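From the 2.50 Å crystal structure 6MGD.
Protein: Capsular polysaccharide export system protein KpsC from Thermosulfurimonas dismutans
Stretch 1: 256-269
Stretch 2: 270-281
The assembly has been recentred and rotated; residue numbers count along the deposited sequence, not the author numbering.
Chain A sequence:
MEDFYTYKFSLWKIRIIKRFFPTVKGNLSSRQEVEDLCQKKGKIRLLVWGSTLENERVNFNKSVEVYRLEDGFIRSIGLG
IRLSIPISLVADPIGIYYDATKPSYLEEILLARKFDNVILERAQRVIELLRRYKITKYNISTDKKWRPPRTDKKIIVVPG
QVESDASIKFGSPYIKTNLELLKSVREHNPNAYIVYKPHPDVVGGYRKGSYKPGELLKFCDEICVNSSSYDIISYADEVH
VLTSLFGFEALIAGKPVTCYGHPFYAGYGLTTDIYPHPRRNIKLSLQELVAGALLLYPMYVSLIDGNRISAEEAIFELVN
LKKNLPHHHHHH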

# COMPACT_ATOMS: atom_id res chain seq x y z
N PRO A 256 3.38 17.88 1.32
CA PRO A 256 4.32 17.29 2.29
C PRO A 256 3.60 16.35 3.23
O PRO A 256 2.48 16.61 3.68
N VAL A 257 4.25 15.23 3.54
CA VAL A 257 3.64 14.17 4.34
C VAL A 257 4.63 13.72 5.41
O VAL A 257 5.80 13.46 5.12
N THR A 258 4.14 13.64 6.65
CA THR A 258 4.91 13.14 7.79
C THR A 258 4.40 11.75 8.14
O THR A 258 3.19 11.54 8.26
N CYS A 259 5.33 10.81 8.31
CA CYS A 259 4.99 9.42 8.60
C CYS A 259 5.30 9.12 10.06
O CYS A 259 6.42 9.38 10.53
N TYR A 260 4.32 8.57 10.78
CA TYR A 260 4.52 8.16 12.16
C TYR A 260 4.76 6.67 12.30
O TYR A 260 5.06 6.21 13.41
N GLY A 261 4.64 5.91 11.21
CA GLY A 261 5.04 4.52 11.17
C GLY A 261 6.09 4.31 10.09
O GLY A 261 6.91 5.20 9.85
N HIS A 262 6.06 3.16 9.42
CA HIS A 262 7.02 2.84 8.36
C HIS A 262 6.29 2.25 7.15
O HIS A 262 6.44 1.06 6.86
N PRO A 263 5.52 3.05 6.43
CA PRO A 263 4.88 2.56 5.21
C PRO A 263 5.91 2.32 4.12
O PRO A 263 7.10 2.63 4.27
N PHE A 264 5.44 1.76 3.00
CA PHE A 264 6.34 1.38 1.92
C PHE A 264 7.04 2.57 1.30
O PHE A 264 8.11 2.41 0.70
N TYR A 265 6.47 3.77 1.42
CA TYR A 265 7.06 4.98 0.85
C TYR A 265 7.90 5.76 1.86
O TYR A 265 8.40 6.83 1.52
N ALA A 266 8.07 5.24 3.07
CA ALA A 266 8.86 5.91 4.09
C ALA A 266 10.32 5.47 4.02
O ALA A 266 10.67 4.45 3.42
N GLY A 267 11.19 6.27 4.64
CA GLY A 267 12.61 5.99 4.68
C GLY A 267 13.39 6.45 3.46
O GLY A 267 14.62 6.36 3.48
N TYR A 268 12.72 6.95 2.42
CA TYR A 268 13.38 7.34 1.18
C TYR A 268 13.55 8.85 1.06
O TYR A 268 13.83 9.35 -0.03
N GLY A 269 13.37 9.59 2.15
CA GLY A 269 13.59 11.02 2.16
C GLY A 269 12.50 11.85 1.52
O GLY A 269 12.56 13.09 1.60
N LEU A 270 11.51 11.23 0.88
CA LEU A 270 10.37 11.97 0.36
C LEU A 270 9.40 12.38 1.47
O LEU A 270 8.61 13.31 1.27
N THR A 271 9.46 11.72 2.61
CA THR A 271 8.62 12.03 3.76
C THR A 271 9.50 12.29 4.97
O THR A 271 10.55 11.67 5.15
N THR A 272 9.06 13.23 5.81
CA THR A 272 9.70 13.46 7.10
C THR A 272 9.20 12.39 8.06
O THR A 272 8.03 12.41 8.48
N ASP A 273 10.07 11.45 8.40
CA ASP A 273 9.69 10.29 9.19
C ASP A 273 9.94 10.55 10.67
O ASP A 273 11.04 10.97 11.06
N ILE A 274 8.91 10.32 11.49
CA ILE A 274 9.05 10.51 12.93
C ILE A 274 10.05 9.51 13.50
O ILE A 274 11.02 9.88 14.17
N TYR A 275 9.83 8.22 13.24
CA TYR A 275 10.76 7.19 13.67
C TYR A 275 11.57 6.72 12.48
O TYR A 275 10.98 6.35 11.45
N PRO A 276 12.90 6.72 12.56
CA PRO A 276 13.71 6.36 11.38
C PRO A 276 13.53 4.90 11.01
O PRO A 276 13.34 4.03 11.87
N HIS A 277 13.59 4.63 9.71
CA HIS A 277 13.49 3.25 9.26
C HIS A 277 14.82 2.54 9.46
O HIS A 277 15.86 3.04 9.02
N PRO A 278 14.83 1.38 10.13
CA PRO A 278 16.10 0.73 10.48
C PRO A 278 16.86 0.15 9.30
O PRO A 278 17.99 -0.31 9.49
N ARG A 279 16.29 0.16 8.09
CA ARG A 279 16.88 -0.56 6.97
C ARG A 279 16.95 0.23 5.67
O ARG A 279 17.35 -0.34 4.65
N ARG A 280 16.57 1.50 5.67
CA ARG A 280 16.51 2.29 4.44
C ARG A 280 17.43 3.50 4.56
O ARG A 280 17.26 4.32 5.47
N ASN A 281 18.39 3.61 3.64
CA ASN A 281 19.32 4.72 3.59
C ASN A 281 19.20 5.56 2.33
O ASN A 281 19.72 6.68 2.30

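The two stretches join directly at Gly 269 and Leu 270 and fold back on each other, burying 1093 Å² summed over both sides. Parallel pairing of Thr 258 with Thr 272 and of Cys 259 with Asp 273 sets the register. Cys 259 N donates to Thr 272 O (3.1 Å, 154° at the hydrogen), and Ile 274 N donates almost linearly to Cys 259 O (2.8 Å, 176°); the bond from Thr 272 N to Val 257 O is weak, at 3.3 Å and 137°.

Thr 258 (chi1 m) and Thr 272 (chi1 p) share one face of this sheet, where Thr 258 OG1 donates to Thr 272 OG1 at 2.9 Å. Cys 259 and Asp 273 (both chi1 m) occupy the other face. There the Asp 273 carboxylate is used twice: OD1 accepts a very short 2.3 Å bond from Thr 271 OG1, and OD2 accepts from Gly 267 N at 2.8 Å, tying the loop to the strand. Gly 267 has phi/psi of 83/-6, and an ideal CB there would lie 2.8 Å from Arg 280 CD, a clash.

Beyond the strands, Ile 274 (m, m) points toward stretch 1 and lays CG1 over the Tyr 260 ring, 3.7 Å from its centroid and 16° off the normal. Tyr 275 also points in, its ring edge meeting Tyr 260 O with CD2 at 3.1 Å. Water 1 accepts from Tyr 275 N (2.8 Å) and donates to Gly 261 O (2.7 Å), bridging the two backbones.

His 262 (chi1 m) points toward stretch 2. Its NE2 donates to Tyr 275 O at 2.6 Å and 148°, which places a proton on that nitrogen. His 277 (chi1 t) covers the ring: its CA sits over one face, 3.9 Å from the centroid, and its own ring presents an edge to the His 262 face, with centroids 4.8 Å apart and planes at 52°. The ND1 of His 277 is satisfied locally, accepting from Arg 279 N at 3.0 Å.

Arg 280 (m, t, t) has the largest covered area, 121 Å², and reaches into the type I turn from Pro 263 to Ala 266. Its NH1 donates to Pro 263 O (2.9 Å, 158°) and, very closely, to Ala 266 O (2.4 Å, 151°). Pro 263 O also accepts from Ala 266 N (3.0 Å), so one carbonyl serves both the turn and the arginine. The aliphatic part is used as well: Arg 280 CD lies over the face of the Tyr 268 ring (chi1 m), 4.2 Å from its centroid.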

# COMPACT_ATOMS: atom_id res chain seq x y z
CB PRO A 256 4.88 18.52 3.03
CG PRO A 256 4.61 19.68 2.12
CD PRO A 256 3.34 19.35 1.41
CB VAL A 257 3.20 12.98 3.47
CG1 VAL A 257 4.22 12.72 2.40
CG2 VAL A 257 2.99 11.73 4.33
CB THR A 258 4.77 14.08 8.99
OG1 THR A 258 5.35 15.35 8.67
CG2 THR A 258 5.46 13.51 10.22
CB CYS A 259 5.74 8.46 7.68
SG CYS A 259 5.27 8.58 5.94
CB TYR A 260 3.31 8.58 13.01
CG TYR A 260 3.19 10.08 13.19
CD1 TYR A 260 2.74 10.89 12.15
CD2 TYR A 260 3.53 10.69 14.39
CE1 TYR A 260 2.64 12.25 12.30
CE2 TYR A 260 3.42 12.06 14.55
CZ TYR A 260 2.97 12.84 13.50
OH TYR A 260 2.86 14.20 13.65
CB HIS A 262 8.10 1.89 8.86
CG HIS A 262 9.07 2.51 9.80
ND1 HIS A 262 9.71 1.79 10.80
CD2 HIS A 262 9.54 3.78 9.90
CE1 HIS A 262 10.51 2.60 11.47
NE2 HIS A 262 10.42 3.81 10.95
CB PRO A 263 3.91 3.68 4.83
CG PRO A 263 4.52 4.91 5.42
CD PRO A 263 5.16 4.46 6.71
CB PHE A 264 5.58 0.59 0.85
CG PHE A 264 4.72 1.43 -0.06
CD1 PHE A 264 3.38 1.66 0.23
CD2 PHE A 264 5.24 1.98 -1.23
CE1 PHE A 264 2.59 2.42 -0.61
CE2 PHE A 264 4.46 2.75 -2.07
CZ PHE A 264 3.13 2.97 -1.77
CB TYR A 265 5.96 5.88 0.27
CG TYR A 265 4.79 6.12 1.21
CD1 TYR A 265 3.71 5.25 1.24
CD2 TYR A 265 4.77 7.23 2.05
CE1 TYR A 265 2.64 5.47 2.09
CE2 TYR A 265 3.71 7.45 2.90
CZ TYR A 265 2.64 6.57 2.92
OH TYR A 265 1.58 6.79 3.76
CB ALA A 266 8.30 5.62 5.48
CB TYR A 268 12.61 6.80 -0.02
CG TYR A 268 12.50 5.29 -0.05
CD1 TYR A 268 13.62 4.50 -0.28
CD2 TYR A 268 11.28 4.66 0.14
CE1 TYR A 268 13.52 3.12 -0.30
CE2 TYR A 268 11.17 3.28 0.12
CZ TYR A 268 12.30 2.51 -0.11
OH TYR A 268 12.20 1.14 -0.14
CB LEU A 270 9.63 11.15 -0.69
CG LEU A 270 10.41 10.86 -1.97
CD1 LEU A 270 9.65 9.90 -2.87
CD2 LEU A 270 10.73 12.15 -2.70
CB THR A 271 7.65 10.88 4.07
OG1 THR A 271 8.39 9.77 4.61
CG2 THR A 271 6.93 10.43 2.82
CB THR A 272 9.40 14.86 7.61
OG1 THR A 272 7.99 15.12 7.53
CG2 THR A 272 10.15 15.90 6.79
CB ASP A 273 10.46 9.05 8.73
CG ASP A 273 10.29 8.78 7.24
OD1 ASP A 273 9.22 9.13 6.70
OD2 ASP A 273 11.22 8.22 6.63
CB ILE A 274 7.68 10.39 13.62
CG1 ILE A 274 6.75 11.50 13.13
CG2 ILE A 274 7.85 10.45 15.14
CD1 ILE A 274 7.19 12.89 13.54
CB TYR A 275 10.01 6.02 14.30
CG TYR A 275 9.02 6.44 15.36
CD1 TYR A 275 9.45 6.92 16.59
CD2 TYR A 275 7.65 6.37 15.13
CE1 TYR A 275 8.55 7.31 17.57
CE2 TYR A 275 6.74 6.76 16.10
CZ TYR A 275 7.20 7.22 17.31
OH TYR A 275 6.29 7.61 18.28
CB PRO A 276 15.15 6.64 11.84
CG PRO A 276 15.03 7.44 13.11
CD PRO A 276 13.73 7.03 13.73
CB HIS A 277 13.08 3.17 7.79
CG HIS A 277 12.59 1.82 7.38
ND1 HIS A 277 13.44 0.75 7.18
CD2 HIS A 277 11.34 1.35 7.15
CE1 HIS A 277 12.73 -0.32 6.84
NE2 HIS A 277 11.46 0.02 6.82
CB PRO A 278 15.68 -0.39 11.44
CG PRO A 278 14.27 -0.06 11.85
CD PRO A 278 13.67 0.67 10.70
CB ARG A 279 16.10 -1.86 6.72
CG ARG A 279 16.15 -2.87 7.85
CD ARG A 279 15.28 -4.08 7.56
NE ARG A 279 15.52 -4.61 6.22
CZ ARG A 279 14.69 -4.46 5.19
NH1 ARG A 279 14.99 -4.97 4.01
NH2 ARG A 279 13.55 -3.79 5.35
CB ARG A 280 15.08 2.72 4.14
CG ARG A 280 14.14 1.55 3.90
CD ARG A 280 12.71 2.00 3.65
NE ARG A 280 11.77 0.89 3.79
CZ ARG A 280 10.44 1.03 3.76
NH1 ARG A 280 9.90 2.23 3.60
NH2 ARG A 280 9.67 -0.04 3.90
CB ASN A 281 20.77 4.22 3.69
CG ASN A 281 21.00 3.31 4.87
OD1 ASN A 281 20.63 2.13 4.84
ND2 ASN A 281 21.62 3.83 5.92
O HOH W 1 8.30 7.15 11.17